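Local atomic coordinates of PfkB family carbohydrate kinase (PDB entry 4GM6), a protein that probably phosphorylates a sugar or sugar acid using ATP, as is usual for kinases of the PfkB carbohydrate kinase family. Residues L37-G42 / T49-H54; I43-T48 / Y113-T118; L33-S38 / L109-L114; I285-G290 / S325-I330. All coordinates share one frame; numbering follows the deposited sequence. Where two conformers were deposited one is given.

Contact 1 of 4, residues L37-G42 / T49-H54; sequences LSTQQG and TALDIH
Q40, just past the end of strand 34-38 in a β-hairpin, reaches back to A50 and D52 of strand 50-56, at the outer end of the small β-sheet lid found in PfkB-type kinases. Its NE2 gives one proton to D52 OD2 (3.0 Å, nearly straight at 171°) and the other to the backbone O of A50 (3.2 Å). Both acceptors lie in the plane of the Q40 amide, yet the amide approaches each from above: the D52 carboxylate is turned 87° against it, and the A50 carbonyl is likewise met out of its plane. A bend at chi2 (76°) folds the Q40 chain back to make this possible. Behind it runs the backbone pairing. S38 and D52 form an antiparallel hydrogen-bonded pair, N to O 2.9 Å in both directions, followed by the non-hydrogen-bonded pair L37–I53. On the face of L37 and I53, L51 CD1 packs against L37 CB at 3.9 Å, while L51 CD2 lies near T39 CG2. Farther out, A50, L51 and D52 pair antiparallel with the same strand of a second subunit, so the sheet continues across that interface. T39 OG1 turns instead to I43 O. Two waters add to the polar contacts: one donates to both D52 OD2 and T39 O, and another bonds S38 OG and H54 ND1 and donates to D52 O at 2.7 Å.

Contact 2 of 4, residues I43-T48 / Y113-T118; sequences IPFSQT and YLESGT
E115 OE2 is gripped by the backbone N of F45 (2.7 Å) and by a water that donates to it at 3.1 Å and accepts from S46 N. The F45 N-H points at the anti lone pair of OE2 at 162°, and P44 CA closes in on the same oxygen at 3.2 Å. The carboxylate thus takes the F45 N-H directly and the S46 N-H through a water, in the short 3-10 turn 45-47 of the loop that joins two strands of the lid. CG anti to the backbone N (chi1 -168°) and an extended chain carry the carboxylate across to F45 N. E115 CB lies over the F45 ring in a CH-pi contact, 3.7 Å from the centroid and 17° off the normal. F45 CZ also touches Y113 CB at 3.7 Å, while Y113 C and L114 N sit at the ring's edge, in its plane. V126 of strand 124-128 and P83 of a second subunit pack against F45 as well, and P44 touches I326 of a third subunit. With a salt bridge from K121 on OE1 and two donors on OE2, E115 is probably ionised, which would strengthen its bond to F45 N; the charge itself is paired with K121.

Contact 3 of 4, residues L33-S38 / L109-L114; sequences LLMRLS and LGTYYL
R36 lies over Y112 where strands 34-38 and 111-115 run parallel at the middle of the four-stranded lid sheet, their axes 22° apart. From the backbone outward, CB sits over the Y112 ring, 4.1 Å from its centroid, in a CH-pi contact. CG follows over the same face, also offset toward the rim; CD comes to 3.4 Å from Y112 OH and also touches L114 CD1. The chain stays extended as far as CD and bends at chi3 (39°), which leaves the guanidinium 26° from the plane of the ring. At the tip NH2 donates to S38 OG at 3.2 Å and is salt-bridged to D287, while NH1 is salt-bridged to D329, so the buried charge is answered by two carboxylates. L34, two residues back on the same strand, crosses Y112 at about a right angle, CD1 against CD2. Beneath these side chains the backbone bonds switch from strand to strand: M35 N to G110 O, Y112 N to M35 O, L37 N to Y112 O (2.9 Å) and L114 N to L37 O (2.8 Å). The face bearing M35 and L37 is largely hydrophobic. L109 CD2 meets M35 CB there, I84 of helix 83-94 packs on both residues, and M35 also touches Y113 of a second subunit. M35 CE lies 3.9 Å from T111 CG2, and L37 CD1 stands 4.0 Å above the plane of the Y113 ring, offset toward its rim.

Contact 4 of 4, residues I285-G290 / S325-I330; sequences IVDRVG and SIHGDI
The H327 imidazole has V286 CG1 over the centre of one face, 3.5 Å from the centroid and only 10° off the normal, a close CH-pi contact. At its ND1 a water bonds the ring and donates to D287 OD2 at 2.7 Å. The two loops lie side by side in the ribokinase-like fold. Segment 285-290 runs into helix 291-304, with G290 at its N-cap; in PfkB kinases the glycine-rich turn at this place forms an anion hole, and the sequence here is consistent with that role.

The D287 carboxylate is the second flat group. CG stands anti to the backbone N (chi1 -169°), carrying OD2 across to G328 N: 2.9 Å, on the anti side but 34° out of the carboxylate plane. OD1 turns back to V289 N at 3.0 Å, also from above the plane, and closes an Asx turn. Both oxygens therefore hold loop backbone. Beside it V289 CG1 rests on D329 OD1 at 3.5 Å; R36 comes in from the lid to both carboxylates, and N61 bonds D329 as well. K323 bonds V289 O, I326 O and G328 O, which probably offsets the closeness of the V289 and G328 carbonyl oxygens. T118 of a neighbouring subunit receives a hydrogen bond from S325 OG and packs on V286. G290 has a positive phi, and its CA comes to 3.7 Å from D329 O. One water donates to G290 O at 2.6 Å and to D329 O at 2.7 Å.

How the contacts relate
Contacts 1, 2 and 3 belong to one sheet: strand 34-38 is shared by contacts 1 and 3, strand 111-115 by contacts 2 and 3, and the centres of contacts 1 and 2 are only about 7 Å apart. Contact 4 lies on the larger domain, about 14 Å from contact 3 between centres. R36 spans the two, NH1 to D329 OD1 2.5 Å and NH2 to D287 OD2 3.0 Å. L114 CD1 meets V289 CG2 at 3.6 Å, and H54 CD2 meets G328 CA at 3.3 Å. The lid is thus pinned against both loops of contact 4, one of which leads into the glycine-rich turn, probably near the sugar site, which in relatives lies between lid and larger domain.

Contact 1 of 4, residues L37-G42 / T49-H54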
loop_
_atom_site.group_PDB
_atom_site.type_symbol
_atom_site.label_atom_id
_atom_site.label_comp_id
_atom_site.label_asym_id
_atom_site.label_seq_id
_atom_site.Cartn_x
_atom_site.Cartn_y
_atom_site.Cartn_z
ATOM N N LEU C 37 -1.748 15.461 -8.313
ATOM C CA LEU C 37 -1.885 13.988 -8.373
ATOM C C LEU C 37 -0.583 13.379 -8.862
ATOM O O LEU C 37 -0.212 13.570 -10.016
ATOM C CB LEU C 37 -3.041 13.608 -9.297
ATOM C CG LEU C 37 -4.362 14.238 -8.807
ATOM C CD1 LEU C 37 -5.145 14.857 -9.948
ATOM C CD2 LEU C 37 -5.220 13.222 -8.100
ATOM N N SER C 38 0.080 12.629 -7.978
ATOM C CA SER C 38 1.486 12.252 -8.123
ATOM C C SER C 38 1.662 10.742 -8.277
ATOM O O SER C 38 0.999 9.986 -7.573
ATOM C CB SER C 38 2.229 12.644 -6.834
ATOM O OG SER C 38 2.663 13.975 -6.903
ATOM N N THR C 39 2.571 10.311 -9.157
ATOM C CA THR C 39 2.955 8.887 -9.212
ATOM C C THR C 39 3.996 8.625 -8.131
ATOM O O THR C 39 4.605 9.544 -7.600
ATOM C CB THR C 39 3.574 8.489 -10.568
ATOM O OG1 THR C 39 4.878 9.085 -10.710
ATOM C CG2 THR C 39 2.697 8.944 -11.707
ATOM N N GLN C 40 4.196 7.367 -7.807
ATOM C CA GLN C 40 5.191 6.978 -6.818
ATOM C C GLN C 40 6.579 6.956 -7.497
ATOM O O GLN C 40 6.685 6.943 -8.732
ATOM C CB GLN C 40 4.790 5.600 -6.215
ATOM C CG GLN C 40 3.421 5.665 -5.474
ATOM C CD GLN C 40 2.211 5.708 -6.437
ATOM O OE1 GLN C 40 2.170 4.936 -7.402
ATOM N NE2 GLN C 40 1.222 6.611 -6.185
ATOM N N GLN C 41 7.635 6.948 -6.696
ATOM C CA GLN C 41 8.989 6.899 -7.233
ATOM C C GLN C 41 9.187 5.734 -8.212
ATOM O O GLN C 41 8.765 4.598 -7.944
ATOM C CB GLN C 41 10.013 6.788 -6.101
ATOM C CG GLN C 41 11.448 6.824 -6.620
ATOM C CD GLN C 41 12.487 6.918 -5.515
ATOM O OE1 GLN C 41 12.347 6.334 -4.436
ATOM N NE2 GLN C 41 13.549 7.639 -5.792
ATOM N N GLY C 42 9.812 6.023 -9.350
ATOM C CA GLY C 42 10.133 4.998 -10.349
ATOM C C GLY C 42 8.950 4.508 -11.169
ATOM O O GLY C 42 9.086 3.607 -12.008
ATOM N N THR C 49 -1.172 2.881 -11.104
ATOM C CA THR C 49 -2.536 2.388 -10.819
ATOM C C THR C 49 -3.226 3.227 -9.743
ATOM O O THR C 49 -4.420 3.085 -9.498
ATOM C CB THR C 49 -2.531 0.924 -10.350
ATOM O OG1 THR C 49 -1.821 0.853 -9.113
ATOM C CG2 THR C 49 -1.853 0.016 -11.392
ATOM N N ALA C 50 -2.467 4.104 -9.103
ATOM C CA ALA C 50 -3.014 5.022 -8.096
ATOM C C ALA C 50 -2.220 6.312 -8.113
ATOM O O ALA C 50 -1.045 6.298 -8.430
ATOM C CB ALA C 50 -2.950 4.407 -6.714
ATOM N N LEU C 51 -2.862 7.427 -7.783
ATOM C CA LEU C 51 -2.147 8.689 -7.662
ATOM C C LEU C 51 -2.287 9.207 -6.239
ATOM O O LEU C 51 -3.396 9.227 -5.691
ATOM C CB LEU C 51 -2.747 9.723 -8.631
ATOM C CG LEU C 51 -2.638 9.374 -10.117
ATOM C CD1 LEU C 51 -3.697 10.098 -10.939
ATOM C CD2 LEU C 51 -1.238 9.724 -10.612
ATOM N N ASP C 52 -1.173 9.648 -5.661
ATOM C CA ASP C 52 -1.190 10.346 -4.366
ATOM C C ASP C 52 -1.673 11.790 -4.502
ATOM O O ASP C 52 -1.324 12.479 -5.450
ATOM C CB ASP C 52 0.210 10.307 -3.743
ATOM C CG ASP C 52 0.651 8.891 -3.446
ATOM O OD1 ASP C 52 -0.133 8.201 -2.789
ATOM O OD2 ASP C 52 1.728 8.452 -3.910
ATOM N N ILE C 53 -2.474 12.243 -3.542
ATOM C CA ILE C 53 -3.065 13.572 -3.585
ATOM C C ILE C 53 -2.341 14.551 -2.668
ATOM O O ILE C 53 -2.007 14.207 -1.540
ATOM C CB ILE C 53 -4.498 13.517 -3.024
ATOM C CG1 ILE C 53 -5.424 12.710 -3.915
ATOM C CG2 ILE C 53 -5.040 14.929 -2.842
ATOM C CD1 ILE C 53 -6.861 12.779 -3.401
ATOM N N HIS C 54 -2.114 15.775 -3.144
ATOM C CA HIS C 54 -1.622 16.873 -2.301
ATOM C C HIS C 54 -2.297 18.157 -2.767
ATOM O O HIS C 54 -2.449 18.365 -3.965
ATOM C CB HIS C 54 -0.109 17.018 -2.424
ATOM C CG HIS C 54 0.640 15.851 -1.863
ATOM N ND1 HIS C 54 1.149 14.838 -2.649
ATOM C CD2 HIS C 54 0.919 15.515 -0.585
ATOM C CE1 HIS C 54 1.729 13.939 -1.877
ATOM N NE2 HIS C 54 1.600 14.327 -0.620
HETATM O O HOH W 1 0.329 14.524 -4.951
HETATM O O HOH W 2 3.462 10.015 -5.032
HETATM O O HOH W 3 0.610 3.000 -9.054
#

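Contact 2 of 4, residues I43-T48 / Y113-T118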
loop_
_atom_site.group_PDB
_atom_site.type_symbol
_atom_site.label_atom_id
_atom_site.label_comp_id
_atom_site.label_asym_id
_atom_site.label_seq_id
_atom_site.Cartn_x
_atom_site.Cartn_y
_atom_site.Cartn_z
ATOM N N ILE C 43 7.774 5.075 -10.931
ATOM C CA ILE C 43 6.599 4.657 -11.692
ATOM C C ILE C 43 6.158 5.751 -12.658
ATOM O O ILE C 43 5.789 6.832 -12.233
ATOM C CB ILE C 43 5.390 4.358 -10.790
ATOM C CG1 ILE C 43 5.785 3.451 -9.617
ATOM C CG2 ILE C 43 4.243 3.774 -11.625
ATOM C CD1 ILE C 43 5.756 1.984 -9.939
ATOM N N PRO C 44 6.161 5.456 -13.965
ATOM C CA PRO C 44 5.690 6.450 -14.929
ATOM C C PRO C 44 4.172 6.474 -15.014
ATOM O O PRO C 44 3.505 5.517 -14.588
ATOM C CB PRO C 44 6.257 5.929 -16.258
ATOM C CG PRO C 44 6.259 4.445 -16.078
ATOM C CD PRO C 44 6.649 4.234 -14.627
ATOM N N PHE C 45 3.626 7.554 -15.572
ATOM C CA PHE C 45 2.195 7.636 -15.821
ATOM C C PHE C 45 1.636 6.361 -16.434
ATOM O O PHE C 45 0.574 5.889 -16.043
ATOM C CB PHE C 45 1.875 8.806 -16.752
ATOM C CG PHE C 45 1.976 10.162 -16.096
ATOM C CD1 PHE C 45 1.446 10.381 -14.838
ATOM C CD2 PHE C 45 2.566 11.227 -16.763
ATOM C CE1 PHE C 45 1.518 11.632 -14.241
ATOM C CE2 PHE C 45 2.633 12.482 -16.184
ATOM C CZ PHE C 45 2.110 12.684 -14.915
ATOM N N SER C 46 2.342 5.804 -17.408
ATOM C CA SER C 46 1.772 4.717 -18.193
ATOM C C SER C 46 1.631 3.434 -17.386
ATOM O O SER C 46 0.986 2.496 -17.839
ATOM C CB SER C 46 2.641 4.453 -19.427
ATOM O OG SER C 46 4.025 4.428 -19.044
ATOM N N GLN C 47 2.272 3.363 -16.228
ATOM C CA GLN C 47 2.216 2.177 -15.377
ATOM C C GLN C 47 1.579 2.398 -14.010
ATOM O O GLN C 47 1.561 1.528 -13.181
ATOM C CB GLN C 47 3.602 1.563 -15.212
ATOM C CG GLN C 47 4.173 1.011 -16.488
ATOM C CD GLN C 47 5.599 0.535 -16.360
ATOM O OE1 GLN C 47 6.342 0.526 -17.319
ATOM N NE2 GLN C 47 5.979 0.134 -15.171
ATOM N N THR C 48 1.084 3.591 -13.780
ATOM C CA THR C 48 0.559 3.909 -12.459
ATOM C C THR C 48 -0.874 3.393 -12.297
ATOM O O THR C 48 -1.682 3.425 -13.229
ATOM C CB THR C 48 0.673 5.407 -12.135
ATOM O OG1 THR C 48 0.467 5.613 -10.730
ATOM C CG2 THR C 48 -0.346 6.204 -12.922
ATOM N N TYR C 113 -0.935 16.729 -12.831
ATOM C CA TYR C 113 -0.429 15.396 -12.628
ATOM C C TYR C 113 1.078 15.521 -12.588
ATOM O O TYR C 113 1.658 16.234 -13.400
ATOM C CB TYR C 113 -0.852 14.509 -13.799
ATOM C CG TYR C 113 -2.338 14.315 -13.891
ATOM C CD1 TYR C 113 -2.943 13.199 -13.318
ATOM C CD2 TYR C 113 -3.150 15.248 -14.539
ATOM C CE1 TYR C 113 -4.311 13.012 -13.393
ATOM C CE2 TYR C 113 -4.523 15.068 -14.611
ATOM C CZ TYR C 113 -5.090 13.943 -14.032
ATOM O OH TYR C 113 -6.448 13.726 -14.100
ATOM N N LEU C 114 1.709 14.861 -11.628
ATOM C CA LEU C 114 3.153 14.917 -11.528
ATOM C C LEU C 114 3.753 13.512 -11.568
ATOM O O LEU C 114 3.451 12.673 -10.718
ATOM C CB LEU C 114 3.567 15.639 -10.243
ATOM C CG LEU C 114 5.035 16.084 -10.242
ATOM C CD1 LEU C 114 5.283 17.228 -9.271
ATOM C CD2 LEU C 114 5.925 14.904 -9.898
ATOM N N GLU C 115 4.588 13.258 -12.566
ATOM C CA GLU C 115 5.280 11.986 -12.686
ATOM C C GLU C 115 6.616 12.159 -12.025
ATOM O O GLU C 115 7.395 13.078 -12.340
ATOM C CB GLU C 115 5.486 11.630 -14.154
ATOM C CG GLU C 115 5.943 10.215 -14.416
ATOM C CD GLU C 115 6.191 10.005 -15.896
ATOM O OE1 GLU C 115 7.133 10.647 -16.417
ATOM O OE2 GLU C 115 5.436 9.245 -16.540
ATOM N N SER C 116 6.872 11.272 -11.093
ATOM C CA SER C 116 8.069 11.314 -10.277
ATOM C C SER C 116 9.329 11.263 -11.146
ATOM O O SER C 116 9.330 10.630 -12.208
ATOM C CB SER C 116 8.043 10.124 -9.313
ATOM O OG SER C 116 9.241 10.030 -8.565
ATOM N N GLY C 117 10.390 11.914 -10.689
ATOM C CA GLY C 117 11.700 11.841 -11.325
ATOM C C GLY C 117 12.741 11.452 -10.285
ATOM O O GLY C 117 12.625 11.796 -9.107
ATOM N N THR C 118 13.750 10.716 -10.731
ATOM C CA THR C 118 14.820 10.242 -9.885
ATOM C C THR C 118 16.068 10.159 -10.767
ATOM O O THR C 118 15.977 9.811 -11.944
ATOM C CB THR C 118 14.519 8.828 -9.344
ATOM O OG1 THR C 118 13.338 8.843 -8.523
ATOM C CG2 THR C 118 15.704 8.303 -8.534
HETATM O O HOH W 4 8.583 8.186 -12.894
HETATM O O HOH W 5 4.473 7.425 -18.842
#

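Contact 3 of 4, residues L33-S38 / L109-L114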
loop_
_atom_site.group_PDB
_atom_site.type_symbol
_atom_site.label_atom_id
_atom_site.label_comp_id
_atom_site.label_asym_id
_atom_site.label_seq_id
_atom_site.Cartn_x
_atom_site.Cartn_y
_atom_site.Cartn_z
ATOM N N LEU C 33 -5.730 27.429 -5.593
ATOM C CA LEU C 33 -5.343 26.141 -5.047
ATOM C C LEU C 33 -5.547 25.044 -6.086
ATOM O O LEU C 33 -6.564 25.013 -6.775
ATOM C CB LEU C 33 -6.153 25.795 -3.797
ATOM C CG LEU C 33 -5.675 26.471 -2.512
ATOM C CD1 LEU C 33 -6.294 27.857 -2.448
ATOM C CD2 LEU C 33 -6.044 25.662 -1.277
ATOM N N LEU C 34 -4.579 24.140 -6.182
ATOM C CA LEU C 34 -4.643 23.046 -7.144
ATOM C C LEU C 34 -4.610 21.729 -6.392
ATOM O O LEU C 34 -4.005 21.624 -5.321
ATOM C CB LEU C 34 -3.435 23.093 -8.092
ATOM C CG LEU C 34 -3.316 24.365 -8.918
ATOM C CD1 LEU C 34 -2.037 24.354 -9.756
ATOM C CD2 LEU C 34 -4.551 24.448 -9.799
ATOM N N MET C 35 -5.233 20.704 -6.942
ATOM C CA MET C 35 -4.967 19.389 -6.397
ATOM C C MET C 35 -3.858 18.753 -7.232
ATOM O O MET C 35 -3.979 18.633 -8.462
ATOM C CB MET C 35 -6.201 18.509 -6.386
ATOM C CG MET C 35 -5.870 17.087 -5.926
ATOM S SD MET C 35 -7.316 16.040 -5.677
ATOM C CE MET C 35 -8.111 16.136 -7.274
ATOM N N ARG C 36 -2.765 18.380 -6.585
ATOM C CA ARG C 36 -1.716 17.682 -7.302
ATOM C C ARG C 36 -1.932 16.170 -7.199
ATOM O O ARG C 36 -2.277 15.673 -6.131
ATOM C CB ARG C 36 -0.320 18.044 -6.792
ATOM C CG ARG C 36 0.673 17.035 -7.339
ATOM C CD ARG C 36 2.143 17.360 -7.143
ATOM N NE ARG C 36 2.514 17.972 -5.873
ATOM C CZ ARG C 36 3.445 17.502 -5.035
ATOM N NH1 ARG C 36 3.738 18.173 -3.936
ATOM N NH2 ARG C 36 4.071 16.371 -5.272
ATOM N N LEU C 37 -1.748 15.461 -8.313
ATOM C CA LEU C 37 -1.885 13.988 -8.373
ATOM C C LEU C 37 -0.583 13.379 -8.862
ATOM O O LEU C 37 -0.212 13.570 -10.016
ATOM C CB LEU C 37 -3.041 13.608 -9.297
ATOM C CG LEU C 37 -4.362 14.238 -8.807
ATOM C CD1 LEU C 37 -5.145 14.857 -9.948
ATOM C CD2 LEU C 37 -5.220 13.222 -8.100
ATOM N N SER C 38 0.080 12.629 -7.978
ATOM C CA SER C 38 1.486 12.252 -8.123
ATOM C C SER C 38 1.662 10.742 -8.277
ATOM O O SER C 38 0.999 9.986 -7.573
ATOM C CB SER C 38 2.229 12.644 -6.834
ATOM O OG SER C 38 2.663 13.975 -6.903
ATOM N N LEU C 109 -12.219 22.217 -9.504
ATOM C CA LEU C 109 -10.930 22.587 -8.951
ATOM C C LEU C 109 -9.850 22.215 -9.963
ATOM O O LEU C 109 -9.878 21.124 -10.514
ATOM C CB LEU C 109 -10.679 21.847 -7.638
ATOM C CG LEU C 109 -9.445 22.326 -6.863
ATOM C CD1 LEU C 109 -9.774 23.613 -6.122
ATOM C CD2 LEU C 109 -8.949 21.255 -5.898
ATOM N N GLY C 110 -8.910 23.123 -10.207
ATOM C CA GLY C 110 -7.787 22.851 -11.093
ATOM C C GLY C 110 -6.900 21.751 -10.535
ATOM O O GLY C 110 -6.766 21.601 -9.318
ATOM N N THR C 111 -6.290 20.972 -11.418
ATOM C CA THR C 111 -5.437 19.889 -10.979
ATOM C C THR C 111 -4.188 19.888 -11.822
ATOM O O THR C 111 -4.107 20.608 -12.809
ATOM C CB THR C 111 -6.128 18.499 -11.123
ATOM O OG1 THR C 111 -6.412 18.228 -12.507
ATOM C CG2 THR C 111 -7.437 18.458 -10.338
ATOM N N TYR C 112 -3.200 19.097 -11.409
ATOM C CA TYR C 112 -2.110 18.753 -12.290
ATOM C C TYR C 112 -1.543 17.413 -11.873
ATOM O O TYR C 112 -1.695 16.996 -10.733
ATOM C CB TYR C 112 -1.031 19.852 -12.377
ATOM C CG TYR C 112 -0.142 20.045 -11.167
ATOM C CD1 TYR C 112 1.126 19.483 -11.118
ATOM C CD2 TYR C 112 -0.556 20.822 -10.095
ATOM C CE1 TYR C 112 1.954 19.681 -10.027
ATOM C CE2 TYR C 112 0.259 21.024 -8.998
ATOM C CZ TYR C 112 1.512 20.461 -8.973
ATOM O OH TYR C 112 2.321 20.670 -7.878
ATOM N N TYR C 113 -0.935 16.729 -12.831
ATOM C CA TYR C 113 -0.429 15.396 -12.628
ATOM C C TYR C 113 1.078 15.521 -12.588
ATOM O O TYR C 113 1.658 16.234 -13.400
ATOM C CB TYR C 113 -0.852 14.509 -13.799
ATOM C CG TYR C 113 -2.338 14.315 -13.891
ATOM C CD1 TYR C 113 -2.943 13.199 -13.318
ATOM C CD2 TYR C 113 -3.150 15.248 -14.539
ATOM C CE1 TYR C 113 -4.311 13.012 -13.393
ATOM C CE2 TYR C 113 -4.523 15.068 -14.611
ATOM C CZ TYR C 113 -5.090 13.943 -14.032
ATOM O OH TYR C 113 -6.448 13.726 -14.100
ATOM N N LEU C 114 1.709 14.861 -11.628
ATOM C CA LEU C 114 3.153 14.917 -11.528
ATOM C C LEU C 114 3.753 13.512 -11.568
ATOM O O LEU C 114 3.451 12.673 -10.718
ATOM C CB LEU C 114 3.567 15.639 -10.243
ATOM C CG LEU C 114 5.035 16.084 -10.242
ATOM C CD1 LEU C 114 5.283 17.228 -9.271
ATOM C CD2 LEU C 114 5.925 14.904 -9.898
#

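Contact 4 of 4, residues I285-G290 / S325-I330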
loop_
_atom_site.group_PDB
_atom_site.type_symbol
_atom_site.label_atom_id
_atom_site.label_comp_id
_atom_site.label_asym_id
_atom_site.label_seq_id
_atom_site.Cartn_x
_atom_site.Cartn_y
_atom_site.Cartn_z
ATOM N N ILE C 285 16.561 13.685 -3.495
ATOM C CA ILE C 285 15.486 14.656 -3.347
ATOM C C ILE C 285 14.160 13.925 -3.182
ATOM O O ILE C 285 13.784 13.141 -4.044
ATOM C CB ILE C 285 15.435 15.620 -4.543
ATOM C CG1 ILE C 285 16.713 16.461 -4.537
ATOM C CG2 ILE C 285 14.193 16.500 -4.456
ATOM C CD1 ILE C 285 16.887 17.385 -5.726
ATOM N N VAL C 286 13.456 14.177 -2.080
ATOM C CA VAL C 286 12.150 13.548 -1.867
ATOM C C VAL C 286 11.070 14.223 -2.717
ATOM O O VAL C 286 10.380 13.566 -3.495
ATOM C CB VAL C 286 11.737 13.535 -0.378
ATOM C CG1 VAL C 286 10.297 13.046 -0.217
ATOM C CG2 VAL C 286 12.660 12.614 0.420
ATOM N N ASP C 287 10.941 15.542 -2.586
ATOM C CA ASP C 287 9.925 16.273 -3.321
ATOM C C ASP C 287 10.306 17.752 -3.335
ATOM O O ASP C 287 10.099 18.453 -2.347
ATOM C CB ASP C 287 8.567 16.118 -2.633
ATOM C CG ASP C 287 7.408 16.624 -3.500
ATOM O OD1 ASP C 287 7.690 17.324 -4.488
ATOM O OD2 ASP C 287 6.230 16.303 -3.199
ATOM N N ARG C 288 10.866 18.219 -4.443
ATOM C CA ARG C 288 11.269 19.632 -4.563
ATOM C C ARG C 288 10.088 20.593 -4.673
ATOM O O ARG C 288 10.278 21.814 -4.575
ATOM C CB ARG C 288 12.165 19.849 -5.783
ATOM C CG ARG C 288 11.405 19.752 -7.107
ATOM C CD ARG C 288 12.287 20.109 -8.294
ATOM N NE ARG C 288 12.398 21.562 -8.477
ATOM C CZ ARG C 288 13.125 22.145 -9.426
ATOM N NH1 ARG C 288 13.819 21.405 -10.285
ATOM N NH2 ARG C 288 13.161 23.470 -9.516
ATOM N N VAL C 289 8.882 20.071 -4.886
ATOM C CA VAL C 289 7.742 20.964 -5.139
ATOM C C VAL C 289 7.458 21.792 -3.895
ATOM O O VAL C 289 7.410 21.267 -2.791
ATOM C CB VAL C 289 6.459 20.210 -5.594
ATOM C CG1 VAL C 289 5.295 21.189 -5.732
ATOM C CG2 VAL C 289 6.686 19.514 -6.930
ATOM N N GLY C 290 7.301 23.101 -4.066
ATOM C CA GLY C 290 7.013 23.963 -2.934
ATOM C C GLY C 290 8.255 24.424 -2.184
ATOM O O GLY C 290 8.151 25.117 -1.173
ATOM N N SER C 325 12.820 17.364 1.660
ATOM C CA SER C 325 12.738 16.022 2.247
ATOM C C SER C 325 11.308 15.576 2.564
ATOM O O SER C 325 11.104 14.489 3.126
ATOM C CB SER C 325 13.539 15.962 3.546
ATOM O OG SER C 325 14.927 16.098 3.316
ATOM N N ILE C 326 10.337 16.424 2.239
ATOM C CA ILE C 326 8.930 16.177 2.580
ATOM C C ILE C 326 8.020 16.098 1.348
ATOM O O ILE C 326 8.005 17.002 0.502
ATOM C CB ILE C 326 8.403 17.263 3.532
ATOM C CG1 ILE C 326 9.299 17.326 4.764
ATOM C CG2 ILE C 326 6.956 16.976 3.946
ATOM C CD1 ILE C 326 9.177 16.077 5.636
ATOM N N HIS C 327 7.277 15.002 1.243
ATOM C CA HIS C 327 6.256 14.869 0.223
ATOM C C HIS C 327 5.172 15.907 0.409
ATOM O O HIS C 327 4.747 16.176 1.539
ATOM C CB HIS C 327 5.603 13.481 0.297
ATOM C CG HIS C 327 6.473 12.378 -0.216
ATOM N ND1 HIS C 327 6.914 12.327 -1.524
ATOM C CD2 HIS C 327 6.979 11.276 0.397
ATOM C CE1 HIS C 327 7.658 11.244 -1.694
ATOM N NE2 HIS C 327 7.714 10.591 -0.545
ATOM N N GLY C 328 4.694 16.452 -0.708
ATOM C CA GLY C 328 3.607 17.415 -0.690
ATOM C C GLY C 328 4.116 18.816 -0.938
ATOM O O GLY C 328 5.308 19.026 -1.207
ATOM N N ASP C 329 3.219 19.784 -0.813
ATOM C CA ASP C 329 3.520 21.157 -1.229
ATOM C C ASP C 329 3.948 22.077 -0.107
ATOM O O ASP C 329 4.541 23.114 -0.358
ATOM C CB ASP C 329 2.297 21.786 -1.894
ATOM C CG ASP C 329 2.265 21.543 -3.375
ATOM O OD1 ASP C 329 2.484 20.383 -3.794
ATOM O OD2 ASP C 329 2.040 22.528 -4.119
ATOM N N ILE C 330 3.637 21.723 1.125
ATOM C CA ILE C 330 3.873 22.644 2.222
ATOM C C ILE C 330 4.993 22.164 3.142
ATOM O O ILE C 330 5.314 20.976 3.182
ATOM C CB ILE C 330 2.574 22.892 3.017
ATOM C CG1 ILE C 330 2.074 21.581 3.628
ATOM C CG2 ILE C 330 1.500 23.485 2.103
ATOM C CD1 ILE C 330 2.594 21.338 5.029
HETATM O O HOH W 6 15.364 15.577 -0.078
HETATM O O HOH W 7 5.844 13.604 -3.558
HETATM O O HOH W 8 6.453 24.660 0.772
#